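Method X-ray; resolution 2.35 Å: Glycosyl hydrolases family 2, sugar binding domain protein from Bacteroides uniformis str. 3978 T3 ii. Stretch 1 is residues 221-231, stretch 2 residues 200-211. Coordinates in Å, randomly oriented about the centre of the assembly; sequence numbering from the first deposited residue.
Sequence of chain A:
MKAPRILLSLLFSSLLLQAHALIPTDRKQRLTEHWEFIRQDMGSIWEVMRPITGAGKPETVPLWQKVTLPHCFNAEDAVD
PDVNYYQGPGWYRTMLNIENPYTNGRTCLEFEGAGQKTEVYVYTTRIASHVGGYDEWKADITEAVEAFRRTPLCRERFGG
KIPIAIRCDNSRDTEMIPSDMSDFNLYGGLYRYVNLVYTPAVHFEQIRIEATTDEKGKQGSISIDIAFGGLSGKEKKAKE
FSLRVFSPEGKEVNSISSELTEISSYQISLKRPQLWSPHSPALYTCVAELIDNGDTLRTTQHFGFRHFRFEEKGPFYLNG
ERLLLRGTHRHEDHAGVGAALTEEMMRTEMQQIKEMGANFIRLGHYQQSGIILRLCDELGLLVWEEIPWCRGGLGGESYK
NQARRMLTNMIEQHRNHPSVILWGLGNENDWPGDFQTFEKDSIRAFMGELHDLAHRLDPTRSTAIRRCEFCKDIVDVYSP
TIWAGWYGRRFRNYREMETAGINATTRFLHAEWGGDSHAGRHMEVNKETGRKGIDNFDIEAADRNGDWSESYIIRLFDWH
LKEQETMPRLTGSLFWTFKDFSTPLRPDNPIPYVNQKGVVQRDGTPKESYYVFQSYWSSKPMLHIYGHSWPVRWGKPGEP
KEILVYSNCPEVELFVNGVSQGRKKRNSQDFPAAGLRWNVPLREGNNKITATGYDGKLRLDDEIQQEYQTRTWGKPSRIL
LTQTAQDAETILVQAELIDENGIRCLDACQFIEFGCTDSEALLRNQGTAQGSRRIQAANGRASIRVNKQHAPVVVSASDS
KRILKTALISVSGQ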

# COMPACT_ATOMS: atom_id res chain seq x y z
N SER A 221 -10.86 23.72 -49.02
CA SER A 221 -11.05 24.94 -48.27
C SER A 221 -10.41 24.79 -46.90
O SER A 221 -10.45 23.71 -46.31
CB SER A 221 -12.54 25.25 -48.15
OG SER A 221 -12.72 26.65 -48.04
N ILE A 222 -9.79 25.87 -46.42
CA ILE A 222 -9.15 25.90 -45.11
C ILE A 222 -9.75 27.07 -44.35
O ILE A 222 -9.39 28.22 -44.59
CB ILE A 222 -7.63 26.04 -45.19
CG1 ILE A 222 -7.03 25.02 -46.16
CG2 ILE A 222 -7.01 25.90 -43.80
CD1 ILE A 222 -5.56 25.25 -46.44
N SER A 223 -10.66 26.79 -43.42
CA SER A 223 -11.12 27.81 -42.50
C SER A 223 -10.25 27.75 -41.25
O SER A 223 -10.02 26.67 -40.70
CB SER A 223 -12.60 27.61 -42.17
OG SER A 223 -12.98 28.42 -41.07
N ILE A 224 -9.75 28.90 -40.81
CA ILE A 224 -8.82 28.98 -39.68
C ILE A 224 -9.33 30.02 -38.70
O ILE A 224 -9.46 31.20 -39.05
CB ILE A 224 -7.39 29.31 -40.13
CG1 ILE A 224 -6.85 28.17 -40.98
CG2 ILE A 224 -6.49 29.51 -38.94
CD1 ILE A 224 -5.40 28.34 -41.33
N ASP A 225 -9.59 29.59 -37.46
CA ASP A 225 -10.03 30.46 -36.39
C ASP A 225 -8.95 30.52 -35.32
O ASP A 225 -8.47 29.48 -34.86
CB ASP A 225 -11.35 29.97 -35.78
CG ASP A 225 -12.43 29.80 -36.82
OD1 ASP A 225 -12.55 30.68 -37.70
OD2 ASP A 225 -13.14 28.77 -36.78
N ILE A 226 -8.60 31.74 -34.91
CA ILE A 226 -7.47 31.97 -34.01
C ILE A 226 -7.93 32.87 -32.87
O ILE A 226 -8.49 33.94 -33.12
CB ILE A 226 -6.29 32.62 -34.75
CG1 ILE A 226 -5.70 31.63 -35.75
CG2 ILE A 226 -5.23 33.09 -33.76
CD1 ILE A 226 -4.37 32.04 -36.29
N ALA A 227 -7.64 32.46 -31.64
CA ALA A 227 -8.00 33.21 -30.45
C ALA A 227 -6.75 33.57 -29.66
O ALA A 227 -5.83 32.76 -29.54
CB ALA A 227 -8.95 32.40 -29.57
N PHE A 228 -6.74 34.78 -29.11
CA PHE A 228 -5.58 35.32 -28.40
C PHE A 228 -5.89 35.56 -26.93
O PHE A 228 -6.97 36.05 -26.58
CB PHE A 228 -5.10 36.65 -29.03
CG PHE A 228 -4.43 36.48 -30.36
CD1 PHE A 228 -5.16 36.59 -31.54
CD2 PHE A 228 -3.07 36.23 -30.44
CE1 PHE A 228 -4.54 36.44 -32.77
CE2 PHE A 228 -2.44 36.07 -31.66
CZ PHE A 228 -3.18 36.19 -32.83
N GLY A 229 -4.93 35.21 -26.07
CA GLY A 229 -4.96 35.58 -24.67
C GLY A 229 -4.13 36.82 -24.42
O GLY A 229 -3.21 37.14 -25.17
N GLY A 230 -4.43 37.50 -23.33
CA GLY A 230 -4.02 38.87 -23.23
C GLY A 230 -5.05 39.72 -23.95
O GLY A 230 -6.12 39.23 -24.35
N LEU A 231 -4.70 40.99 -24.15
CA LEU A 231 -5.63 42.02 -24.64
C LEU A 231 -6.67 42.38 -23.58
O LEU A 231 -6.57 43.41 -22.90
CB LEU A 231 -6.34 41.58 -25.93
CG LEU A 231 -5.47 40.85 -26.94
CD1 LEU A 231 -6.27 40.31 -28.11
CD2 LEU A 231 -4.37 41.77 -27.39
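Stretch 2 (200-211) PAVHFEQIRIEA

Stretch 2 lies beside stretch 1 as an antiparallel β-strand, residues 203-211 pairing with 221-229; the strand directions differ by 139°, the departure from 180° reflecting twist, and the axes approach to 4.3 Å. Before the strand, Pro200 makes no contact with stretch 1, but its O accepts a hydrogen bond from His203 ND1 at 3.0 Å, which helps to fix the imidazole. Ala201 follows in the loop, and Val202, extended, offers its branched side chain to Leu231, CG2 to CD2 3.9 Å.

His203 opens the ladder: its N donates to Gly229 O at 3.3 Å, and its O accepts from Gly229 N at 3.1 Å. Its ring, chi1 p, lays one face over Gly229 C. Glycine suits this place, since a CB there would strike His203 NE2 and Glu205 OE1. Phe204 meets the other aromatic obliquely, CD1 to Phe228 CE2 3.5 Å, with planes at 42°.

At Glu205 the register slips by one. With phi/psi of -94/-51 it forms a β-bulge, so two successive amides face Ala227 O: Glu205 N at 2.7 Å and, weakly, Gln206 N at 3.3 Å. Gln206 O receives Ala227 N at 2.9 Å.

Beyond the bulge the alternation is regular. Ile207 and Ile209 share a buried face with Ile222, Ile224 and Ile226, where branched apolar chains suit both strand and core; Ile207 CG1 lies 4.1 Å from Ile226 CG1, and Ile209 CG2 4.0 Å from Ile222 CG2. Arg208 and Glu210 occupy the other, partly exposed face, where charge is tolerated. Arg208 N donates to Asp225 O at 2.8 Å, while its NE bridges Glu210 OE2 at 2.5 Å and lies 4.0 Å from Asp225 OD2, a long, purely electrostatic pairing. Glu210 N reaches Ser223 O at 2.9 Å. Small Ala211 ends the stretch opposite Ile222, its CA 3.2 Å from Ser221 O.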

# COMPACT_ATOMS: atom_id res chain seq x y z
N PRO A 200 4.43 34.79 -24.24
CA PRO A 200 4.34 36.24 -24.03
C PRO A 200 3.05 36.64 -23.34
O PRO A 200 2.10 35.86 -23.22
CB PRO A 200 4.40 36.81 -25.46
CG PRO A 200 5.00 35.75 -26.27
CD PRO A 200 4.55 34.46 -25.67
N ALA A 201 3.02 37.90 -22.89
CA ALA A 201 1.80 38.45 -22.31
C ALA A 201 0.61 38.28 -23.26
O ALA A 201 -0.52 38.05 -22.81
CB ALA A 201 1.99 39.94 -21.99
N VAL A 202 0.86 38.39 -24.56
CA VAL A 202 -0.14 38.12 -25.58
C VAL A 202 0.37 36.95 -26.40
O VAL A 202 1.54 36.92 -26.78
CB VAL A 202 -0.42 39.36 -26.44
CG1 VAL A 202 -1.26 39.01 -27.65
CG2 VAL A 202 -1.12 40.43 -25.60
N HIS A 203 -0.51 35.98 -26.66
CA HIS A 203 -0.11 34.64 -27.06
C HIS A 203 -1.29 34.00 -27.78
O HIS A 203 -2.43 34.45 -27.65
CB HIS A 203 0.27 33.80 -25.84
CG HIS A 203 -0.75 33.86 -24.75
ND1 HIS A 203 -0.64 34.70 -23.67
CD2 HIS A 203 -1.95 33.24 -24.62
CE1 HIS A 203 -1.70 34.58 -22.90
NE2 HIS A 203 -2.52 33.69 -23.45
N PHE A 204 -1.01 32.92 -28.50
CA PHE A 204 -2.08 32.12 -29.07
C PHE A 204 -2.76 31.32 -27.97
O PHE A 204 -2.10 30.63 -27.19
CB PHE A 204 -1.54 31.18 -30.15
CG PHE A 204 -0.68 31.86 -31.15
CD1 PHE A 204 -1.22 32.77 -32.05
CD2 PHE A 204 0.68 31.60 -31.21
CE1 PHE A 204 -0.42 33.41 -32.98
CE2 PHE A 204 1.49 32.23 -32.14
CZ PHE A 204 0.93 33.14 -33.03
N GLU A 205 -4.09 31.44 -27.89
CA GLU A 205 -4.85 30.58 -26.98
C GLU A 205 -5.36 29.34 -27.71
O GLU A 205 -5.13 28.22 -27.26
CB GLU A 205 -5.99 31.38 -26.35
CG GLU A 205 -6.43 30.84 -24.99
CD GLU A 205 -6.89 31.94 -24.04
OE1 GLU A 205 -6.12 32.28 -23.11
OE2 GLU A 205 -8.01 32.47 -24.22
N GLN A 206 -6.01 29.53 -28.85
CA GLN A 206 -6.57 28.41 -29.60
C GLN A 206 -6.40 28.66 -31.09
O GLN A 206 -6.47 29.80 -31.56
CB GLN A 206 -8.05 28.22 -29.23
CG GLN A 206 -8.63 26.86 -29.59
CD GLN A 206 -10.04 26.68 -29.03
OE1 GLN A 206 -10.34 25.64 -28.42
NE2 GLN A 206 -10.90 27.69 -29.22
N ILE A 207 -6.17 27.57 -31.84
CA ILE A 207 -6.00 27.63 -33.29
C ILE A 207 -6.74 26.46 -33.92
O ILE A 207 -6.25 25.33 -33.95
CB ILE A 207 -4.52 27.63 -33.70
CG1 ILE A 207 -3.84 28.92 -33.26
CG2 ILE A 207 -4.35 27.40 -35.22
CD1 ILE A 207 -2.52 29.18 -33.91
N ARG A 208 -7.93 26.73 -34.45
CA ARG A 208 -8.79 25.70 -35.01
C ARG A 208 -8.67 25.72 -36.53
O ARG A 208 -8.74 26.78 -37.16
CB ARG A 208 -10.23 25.93 -34.56
CG ARG A 208 -11.31 25.15 -35.29
CD ARG A 208 -12.64 25.90 -35.18
NE ARG A 208 -13.80 25.06 -35.45
CZ ARG A 208 -14.94 25.15 -34.78
NH1 ARG A 208 -15.05 26.04 -33.79
NH2 ARG A 208 -15.96 24.35 -35.07
N ILE A 209 -8.46 24.54 -37.12
CA ILE A 209 -8.18 24.42 -38.55
C ILE A 209 -9.13 23.38 -39.12
O ILE A 209 -9.03 22.19 -38.79
CB ILE A 209 -6.72 24.02 -38.81
CG1 ILE A 209 -5.77 25.04 -38.18
CG2 ILE A 209 -6.46 23.94 -40.30
CD1 ILE A 209 -4.32 24.77 -38.47
N GLU A 210 -10.05 23.83 -39.98
CA GLU A 210 -11.01 22.94 -40.63
C GLU A 210 -10.71 22.91 -42.12
O GLU A 210 -11.06 23.82 -42.87
CB GLU A 210 -12.43 23.40 -40.36
CG GLU A 210 -12.79 23.50 -38.88
CD GLU A 210 -14.29 23.65 -38.69
OE1 GLU A 210 -15.05 23.33 -39.63
OE2 GLU A 210 -14.71 24.07 -37.60
N ALA A 211 -10.04 21.85 -42.55
CA ALA A 211 -9.83 21.58 -43.96
C ALA A 211 -11.01 20.77 -44.47
O ALA A 211 -11.37 19.75 -43.87
CB ALA A 211 -8.52 20.83 -44.18